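Local coordinates for putative 6-pyruvoyl tetrahydrobiopterin synthase (Caenorhabditis elegans, PDB 2G64), which catalyses the conversion of 7,8-dihydroneopterin triphosphate into 6-pyruvoyl tetrahydropterin, a zinc-dependent triphosphate elimination on the pathway to tetrahydrobiopterin, at the interface of chains A and B. Residues are numbered along the deposited sequence; one frame, centred on the assembly and turned at random. Chains: chain A/B, Putative 6-pyruvoyl tetrahydrobiopterin synthase.

The interface of chains A and B. Residues chain A 37, 40, 42-44; chain B 84-86, 90.
In this PTPS-family hexamer, two subunits meet beside the catalytic centre: the zinc-ligand histidine A:His44 lies next to B:His84, the charge-relay histidine of the neighbour, so the active site is probably built from both chains. A:Asn40 CB rests 3.3 Å from the backbone O of B:His84, and CG, anti to the backbone N (chi1 175°), carries the amide on toward chain B. At the tip A:Asn40 ND2 gives both N-H groups: one goes in plane to the carbonyl O of A:Gly43 at 2.9 Å, the other to the syn lone pair of B:Asp90 OD2 at 3.0 Å. OD1 on the other branch contacts two waters, one of them also bonded to A:Asn42 N and B:Asp90 OD1, which probably fixes the amide's rotation. The amide and carboxylate meet tip to tip, their planes 76° apart. B:Asp90 OD2 also accepts the backbone N of B:Asn86 (2.7 Å), from above the carboxylate plane, while OD1 receives A:Asn42 ND2 at 2.9 Å. An alanine at B:Asp90 would remove both carboxylate acceptors and would probably loosen A:Asn40 and A:Asn42 against chain B. B:Asn86 returns the grip, its ND2 reaching a lone pair of A:Asn42 O at 3.1 Å, nearly straight (164° at H). Toward the catalytic side, B:His84 CD2 sits 3.6 Å above the A:His44 ring, offset to its rim, with the two side chains pointing the same way.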
# COMPACT_ATOMS: atom_id res chain seq x y z
N LYS A 37 -1.71 2.38 -27.60
CA LYS A 37 -0.97 1.16 -27.25
C LYS A 37 -1.89 0.05 -26.71
O LYS A 37 -1.57 -1.14 -26.79
CB LYS A 37 0.12 1.46 -26.22
CG LYS A 37 1.36 2.11 -26.82
CD LYS A 37 2.47 2.24 -25.76
CE LYS A 37 3.73 2.87 -26.34
NZ LYS A 37 4.65 1.84 -26.91
N ASN A 40 -2.62 -2.87 -29.03
CA ASN A 40 -1.52 -3.76 -29.47
C ASN A 40 -2.11 -5.08 -29.88
O ASN A 40 -2.87 -5.69 -29.11
CB ASN A 40 -0.51 -4.04 -28.31
CG ASN A 40 0.58 -5.07 -28.70
OD1 ASN A 40 1.36 -4.81 -29.61
ND2 ASN A 40 0.65 -6.22 -27.99
N ASN A 42 -1.28 -8.19 -30.18
CA ASN A 42 -1.20 -9.39 -29.35
C ASN A 42 -1.63 -9.17 -27.90
O ASN A 42 -1.51 -10.07 -27.06
CB ASN A 42 0.19 -10.04 -29.42
CG ASN A 42 0.48 -10.62 -30.79
OD1 ASN A 42 -0.36 -11.29 -31.36
ND2 ASN A 42 1.67 -10.37 -31.30
N GLY A 43 -2.14 -7.98 -27.61
CA GLY A 43 -2.74 -7.73 -26.31
C GLY A 43 -1.72 -7.32 -25.25
O GLY A 43 -0.51 -7.10 -25.53
N HIS A 44 -2.23 -7.19 -24.04
CA HIS A 44 -1.43 -6.85 -22.87
C HIS A 44 -2.32 -7.35 -21.73
O HIS A 44 -3.25 -8.13 -21.96
CB HIS A 44 -1.14 -5.34 -22.78
CG HIS A 44 -2.37 -4.48 -22.65
ND1 HIS A 44 -3.22 -4.22 -23.71
CD2 HIS A 44 -2.91 -3.84 -21.58
CE1 HIS A 44 -4.22 -3.46 -23.30
NE2 HIS A 44 -4.06 -3.22 -22.01
N HIS B 84 2.69 -2.72 -22.39
CA HIS B 84 1.55 -2.93 -23.31
C HIS B 84 1.85 -3.90 -24.46
O HIS B 84 1.33 -3.76 -25.57
CB HIS B 84 1.02 -1.59 -23.79
CG HIS B 84 0.19 -0.90 -22.76
ND1 HIS B 84 0.75 -0.17 -21.73
CD2 HIS B 84 -1.15 -0.89 -22.54
CE1 HIS B 84 -0.21 0.29 -20.94
NE2 HIS B 84 -1.37 -0.14 -21.41
N ARG B 85 2.68 -4.90 -24.16
CA ARG B 85 3.03 -5.92 -25.12
C ARG B 85 2.66 -7.32 -24.62
O ARG B 85 2.30 -7.52 -23.45
CB ARG B 85 4.54 -5.87 -25.40
CG ARG B 85 5.01 -4.48 -25.88
CD ARG B 85 6.05 -4.63 -26.98
NE ARG B 85 6.79 -3.40 -27.21
CZ ARG B 85 6.55 -2.56 -28.21
NH1 ARG B 85 5.57 -2.80 -29.07
NH2 ARG B 85 7.29 -1.46 -28.35
N ASN B 86 2.77 -8.28 -25.52
CA ASN B 86 2.68 -9.69 -25.19
C ASN B 86 4.11 -10.26 -25.15
O ASN B 86 4.82 -10.29 -26.17
CB ASN B 86 1.84 -10.38 -26.28
CG ASN B 86 1.65 -11.85 -26.02
OD1 ASN B 86 2.61 -12.56 -25.74
ND2 ASN B 86 0.41 -12.32 -26.13
N ASP B 90 5.76 -10.73 -28.71
CA ASP B 90 6.30 -9.43 -29.16
C ASP B 90 7.76 -9.19 -28.78
O ASP B 90 8.40 -8.24 -29.28
CB ASP B 90 5.48 -8.28 -28.55
CG ASP B 90 4.05 -8.28 -29.01
OD1 ASP B 90 3.78 -8.68 -30.16
OD2 ASP B 90 3.17 -7.89 -28.20
O HOH W 1 1.31 -7.09 -31.05
O HOH W 2 4.10 -5.07 -29.94